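Local coordinates for protein lipopolysaccharide core heptose(I) kinase RfaP (Pseudomonas aeruginosa, PDB 6DFL) that phosphorylates the first heptose of the lipopolysaccharide inner core with ATP and also acts as a protein-tyrosine kinase that autophosphorylates, at residues N204-D216 against L246-Y258. Residues are numbered along the deposited sequence; the frame is centred on the assembly and turned at random.
Sequences NKDLAALYFSALD and LLAWMERKAEKLY. With G9S (S-[2-({N-[(2S)-2-hydroxy-3,3-dimethyl-4-(phosphonooxy)butanoyl]-beta-alanyl}amino)ethyl] hexadecanethioate), chain C.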
# COMPACT_ATOMS: atom_id res chain seq x y z
N ASN A 204 0.42 -12.91 4.01
CA ASN A 204 -0.84 -13.02 3.30
C ASN A 204 -1.95 -12.29 4.04
O ASN A 204 -2.81 -11.66 3.40
CB ASN A 204 -1.19 -14.49 3.08
CG ASN A 204 -0.18 -15.22 2.21
OD1 ASN A 204 0.58 -14.60 1.44
ND2 ASN A 204 -0.15 -16.53 2.34
N LYS A 205 -1.94 -12.33 5.38
CA LYS A 205 -2.91 -11.56 6.16
C LYS A 205 -2.87 -10.08 5.78
O LYS A 205 -3.90 -9.49 5.47
CB LYS A 205 -2.67 -11.76 7.66
CG LYS A 205 -3.11 -13.14 8.22
CD LYS A 205 -3.48 -13.05 9.71
CE LYS A 205 -3.96 -14.39 10.29
NZ LYS A 205 -2.84 -15.31 10.66
N ASP A 206 -1.66 -9.48 5.76
CA ASP A 206 -1.52 -8.09 5.33
C ASP A 206 -2.10 -7.88 3.94
O ASP A 206 -2.80 -6.89 3.69
CB ASP A 206 -0.05 -7.68 5.31
CG ASP A 206 0.50 -7.30 6.66
OD1 ASP A 206 -0.16 -7.47 7.71
OD2 ASP A 206 1.66 -6.82 6.64
N LEU A 207 -1.73 -8.76 2.99
CA LEU A 207 -2.21 -8.64 1.62
C LEU A 207 -3.71 -8.76 1.55
O LEU A 207 -4.37 -8.05 0.78
CB LEU A 207 -1.58 -9.71 0.73
CG LEU A 207 -0.10 -9.68 0.36
CD1 LEU A 207 0.20 -10.92 -0.46
CD2 LEU A 207 0.23 -8.41 -0.38
N ALA A 208 -4.28 -9.70 2.30
CA ALA A 208 -5.72 -9.81 2.40
C ALA A 208 -6.32 -8.50 2.90
O ALA A 208 -7.22 -7.93 2.27
CB ALA A 208 -6.09 -10.96 3.33
N ALA A 209 -5.83 -8.00 4.02
CA ALA A 209 -6.40 -6.80 4.61
C ALA A 209 -6.24 -5.61 3.67
O ALA A 209 -7.18 -4.83 3.47
CB ALA A 209 -5.77 -6.52 5.96
N LEU A 210 -5.07 -5.46 3.04
CA LEU A 210 -4.91 -4.34 2.12
C LEU A 210 -5.94 -4.40 1.01
O LEU A 210 -6.57 -3.39 0.69
CB LEU A 210 -3.50 -4.32 1.56
CG LEU A 210 -3.32 -3.08 0.71
CD1 LEU A 210 -3.50 -1.83 1.53
CD2 LEU A 210 -1.94 -3.10 0.05
N TYR A 211 -6.19 -5.60 0.48
CA TYR A 211 -7.18 -5.76 -0.57
C TYR A 211 -8.59 -5.41 -0.07
O TYR A 211 -9.32 -4.67 -0.73
CB TYR A 211 -7.13 -7.19 -1.11
CG TYR A 211 -8.05 -7.44 -2.28
CD1 TYR A 211 -8.32 -6.45 -3.20
CD2 TYR A 211 -8.65 -8.68 -2.45
CE1 TYR A 211 -9.16 -6.68 -4.28
CE2 TYR A 211 -9.48 -8.93 -3.53
CZ TYR A 211 -9.74 -7.92 -4.43
OH TYR A 211 -10.58 -8.16 -5.50
N PHE A 212 -9.00 -5.96 1.07
CA PHE A 212 -10.37 -5.70 1.50
C PHE A 212 -10.57 -4.23 1.81
O PHE A 212 -11.66 -3.70 1.59
CB PHE A 212 -10.72 -6.58 2.69
CG PHE A 212 -10.47 -8.05 2.43
CD1 PHE A 212 -10.58 -8.55 1.14
CD2 PHE A 212 -10.09 -8.91 3.44
CE1 PHE A 212 -10.35 -9.87 0.87
CE2 PHE A 212 -9.86 -10.26 3.16
CZ PHE A 212 -9.98 -10.72 1.87
N SER A 213 -9.53 -3.53 2.24
CA SER A 213 -9.70 -2.10 2.44
C SER A 213 -9.87 -1.34 1.13
O SER A 213 -10.11 -0.13 1.16
CB SER A 213 -8.53 -1.52 3.23
OG SER A 213 -7.48 -1.09 2.38
N ALA A 214 -9.76 -1.99 -0.04
CA ALA A 214 -9.71 -1.23 -1.28
C ALA A 214 -10.73 -1.70 -2.31
O ALA A 214 -10.63 -1.32 -3.48
CB ALA A 214 -8.30 -1.27 -1.85
N LEU A 215 -11.74 -2.46 -1.88
CA LEU A 215 -12.76 -3.02 -2.77
C LEU A 215 -13.68 -1.98 -3.39
O LEU A 215 -14.44 -2.34 -4.30
CB LEU A 215 -13.61 -4.03 -2.02
CG LEU A 215 -12.79 -5.16 -1.41
CD1 LEU A 215 -13.69 -6.12 -0.67
CD2 LEU A 215 -11.96 -5.89 -2.52
N ASP A 216 -13.62 -0.72 -2.97
CA ASP A 216 -14.64 0.25 -3.33
C ASP A 216 -14.06 1.46 -4.05
O ASP A 216 -14.66 2.53 -4.05
CB ASP A 216 -15.40 0.68 -2.07
CG ASP A 216 -16.65 1.44 -2.38
OD1 ASP A 216 -17.52 0.88 -3.08
OD2 ASP A 216 -16.76 2.60 -1.93
N LEU A 246 -4.41 -18.69 -2.56
CA LEU A 246 -4.51 -17.42 -1.88
C LEU A 246 -5.38 -16.44 -2.67
O LEU A 246 -6.34 -15.88 -2.15
CB LEU A 246 -3.12 -16.85 -1.66
CG LEU A 246 -3.02 -15.42 -1.11
CD1 LEU A 246 -3.52 -15.38 0.32
CD2 LEU A 246 -1.57 -14.91 -1.21
N LEU A 247 -5.08 -16.25 -3.95
CA LEU A 247 -5.82 -15.28 -4.74
C LEU A 247 -7.28 -15.65 -4.91
O LEU A 247 -8.14 -14.77 -5.07
CB LEU A 247 -5.17 -15.12 -6.10
CG LEU A 247 -3.77 -14.54 -6.00
CD1 LEU A 247 -3.12 -14.42 -7.39
CD2 LEU A 247 -3.85 -13.19 -5.31
N ALA A 248 -7.59 -16.95 -4.93
CA ALA A 248 -8.98 -17.36 -5.09
C ALA A 248 -9.75 -17.14 -3.79
O ALA A 248 -10.92 -16.75 -3.81
CB ALA A 248 -9.04 -18.83 -5.50
N TRP A 249 -9.08 -17.39 -2.66
CA TRP A 249 -9.68 -17.11 -1.37
C TRP A 249 -9.96 -15.63 -1.22
O TRP A 249 -11.10 -15.24 -0.92
CB TRP A 249 -8.77 -17.60 -0.25
CG TRP A 249 -9.26 -17.18 1.09
CD1 TRP A 249 -10.20 -17.81 1.85
CD2 TRP A 249 -8.85 -16.03 1.83
NE1 TRP A 249 -10.39 -17.13 3.03
CE2 TRP A 249 -9.58 -16.03 3.04
CE3 TRP A 249 -7.93 -15.00 1.59
CZ2 TRP A 249 -9.42 -15.04 4.01
CZ3 TRP A 249 -7.78 -14.02 2.56
CH2 TRP A 249 -8.52 -14.04 3.75
N MSE A 250 -8.96 -14.78 -1.46
CA MSE A 250 -9.16 -13.34 -1.35
C MSE A 250 -10.28 -12.89 -2.24
O MSE A 250 -11.09 -12.07 -1.85
CB MSE A 250 -7.91 -12.56 -1.71
CG MSE A 250 -6.78 -12.71 -0.73
SE MSE A 250 -5.08 -12.03 -1.42
CE MSE A 250 -5.52 -10.19 -1.78
N GLU A 251 -10.37 -13.44 -3.45
CA GLU A 251 -11.45 -13.01 -4.32
C GLU A 251 -12.80 -13.45 -3.76
O GLU A 251 -13.81 -12.77 -3.98
CB GLU A 251 -11.24 -13.54 -5.73
CG GLU A 251 -11.97 -12.74 -6.81
CD GLU A 251 -11.90 -11.24 -6.60
OE1 GLU A 251 -12.96 -10.57 -6.68
OE2 GLU A 251 -10.79 -10.72 -6.36
N ARG A 252 -12.84 -14.57 -3.03
CA ARG A 252 -14.09 -15.09 -2.52
C ARG A 252 -14.56 -14.28 -1.31
O ARG A 252 -15.73 -13.89 -1.23
CB ARG A 252 -13.93 -16.56 -2.14
CG ARG A 252 -14.16 -17.50 -3.28
CD ARG A 252 -14.42 -18.90 -2.73
NE ARG A 252 -13.48 -19.24 -1.67
CZ ARG A 252 -12.23 -19.64 -1.89
NH1 ARG A 252 -11.77 -19.76 -3.13
NH2 ARG A 252 -11.43 -19.93 -0.86
N LYS A 253 -13.65 -14.02 -0.38
CA LYS A 253 -13.92 -13.10 0.72
C LYS A 253 -14.34 -11.72 0.19
O LYS A 253 -15.33 -11.15 0.66
CB LYS A 253 -12.70 -12.98 1.61
CG LYS A 253 -12.99 -12.40 2.98
CD LYS A 253 -12.31 -13.23 4.03
CE LYS A 253 -12.68 -12.78 5.43
NZ LYS A 253 -12.04 -13.66 6.46
N ALA A 254 -13.60 -11.19 -0.79
CA ALA A 254 -13.92 -9.86 -1.31
C ALA A 254 -15.30 -9.81 -1.94
O ALA A 254 -15.98 -8.77 -1.86
CB ALA A 254 -12.86 -9.43 -2.34
N GLU A 255 -15.75 -10.90 -2.57
CA GLU A 255 -17.12 -10.96 -3.07
C GLU A 255 -18.14 -10.79 -1.93
O GLU A 255 -18.97 -9.87 -1.97
CB GLU A 255 -17.35 -12.27 -3.82
CG GLU A 255 -16.99 -12.19 -5.31
CD GLU A 255 -16.70 -13.55 -5.96
OE1 GLU A 255 -17.28 -14.57 -5.50
OE2 GLU A 255 -15.89 -13.61 -6.92
N LYS A 256 -18.07 -11.65 -0.91
CA LYS A 256 -19.02 -11.59 0.20
C LYS A 256 -18.98 -10.23 0.89
O LYS A 256 -20.03 -9.67 1.22
CB LYS A 256 -18.73 -12.69 1.23
CG LYS A 256 -19.15 -14.09 0.78
CD LYS A 256 -18.80 -15.13 1.83
CE LYS A 256 -17.61 -15.98 1.39
NZ LYS A 256 -17.88 -16.66 0.09
N LEU A 257 -17.78 -9.68 1.09
CA LEU A 257 -17.65 -8.37 1.72
C LEU A 257 -18.32 -7.27 0.91
O LEU A 257 -18.65 -6.22 1.48
CB LEU A 257 -16.17 -8.05 1.93
CG LEU A 257 -15.44 -8.88 2.98
CD1 LEU A 257 -13.93 -8.72 2.84
CD2 LEU A 257 -15.86 -8.47 4.37
N TYR A 258 -18.52 -7.47 -0.38
CA TYR A 258 -19.22 -6.48 -1.20
C TYR A 258 -20.73 -6.65 -1.01
O TYR A 258 -21.29 -7.71 -1.32
CB TYR A 258 -18.78 -6.60 -2.66
CG TYR A 258 -18.52 -5.25 -3.27
CD1 TYR A 258 -17.51 -4.43 -2.77
CD2 TYR A 258 -19.32 -4.75 -4.30
CE1 TYR A 258 -17.29 -3.15 -3.29
CE2 TYR A 258 -19.10 -3.48 -4.84
CZ TYR A 258 -18.08 -2.69 -4.33
OH TYR A 258 -17.87 -1.42 -4.84
C1 G9S C . -6.89 -11.62 -11.22
C2 G9S C . -8.64 -11.65 -13.02
C3 G9S C . -9.92 -12.25 -13.60
C4 G9S C . -9.86 -13.73 -13.94
C5 G9S C . -7.89 -15.46 -13.81
C6 G9S C . -6.83 -15.01 -16.20
C7 G9S C . -6.93 -15.60 -17.59
C8 G9S C . -7.14 -13.54 -16.26
C10 G9S C . -6.82 -11.39 -7.73
C11 G9S C . -7.26 -11.64 -6.31
C12 G9S C . -6.95 -10.53 -5.34
C13 G9S C . -6.36 -9.27 -5.94
C14 G9S C . -4.93 -8.91 -5.50
C15 G9S C . -4.79 -7.83 -4.44
C16 G9S C . -4.97 -6.40 -4.86
N2 G9S C . -8.09 -12.17 -11.78
C19 G9S C . -7.05 -10.39 -10.36
C20 G9S C . -5.42 -15.23 -15.73
C21 G9S C . -4.25 -5.31 -4.06
C22 G9S C . -4.89 -3.93 -4.16
C23 G9S C . -4.55 -2.90 -3.13
C24 G9S C . -3.91 -1.63 -3.65
C25 G9S C . -3.74 -0.43 -2.73
C26 G9S C . -3.60 0.95 -3.37
C27 G9S C . -4.88 1.74 -3.61
C28 G9S C . -4.71 3.17 -4.00
C29 G9S C . -5.27 4.21 -3.08
C30 G9S C . -7.84 -15.79 -15.31
N3 G9S C . -8.84 -14.51 -13.21
O2 G9S C . -8.07 -10.74 -13.62
O3 G9S C . -5.77 -11.84 -8.17
O4 G9S C . -7.10 -16.03 -13.06
O5 G9S C . -9.13 -15.78 -15.82
O6 G9S C . -7.26 -16.95 -17.66
O8 G9S C . -7.53 -19.09 -18.97
O9 G9S C . -5.23 -18.21 -18.52
P1 G9S C . -6.67 -17.86 -18.80
S1 G9S C . -7.97 -10.64 -8.85
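F212 enters helix 246-257 as a knob into the hole formed by M250, K253, A254 and L257. Its ring carries L257 CD1 over one face, a CH-pi contact 3.8 Å from the centroid, while A208 O lies over the opposite face near the rim. M250 O and W249 CZ3 lie near the ring plane at its edge, and the K253 side chain crosses that of F212 at about a right angle, K253 CB 3.5 Å from F212 CZ. The indole edge in turn meets A208 CB, with W249 CZ3 3.6 Å away.

The Y211 ring, its CG anti to the backbone N (chi1 -175°), heads for E251 and the bound lipid, and OH donates a 2.7 Å hydrogen bond to the syn lone pair of E251 OE2. Phenol and carboxylate planes stand 52° apart; K224 also hydrogen-bonds the hydroxyl. L215 CD2, 3.7 Å from A254 CB, lies over one face of this ring near the rim, and G9S C13 over the centre of the other. Selenomethionine M250, bent at chi3, brings CE within 3.5 Å of Y211 CB and packs against G9S C15. At the N-terminal ends of the segments, L246 CD2 lies 3.4 Å from N204 OD1.

The two helices, crossing at -35°, belong to the helical part of this kinase-superfamily protein, where Y211, L247, M250 and E251 line the pocket of the acyl chain.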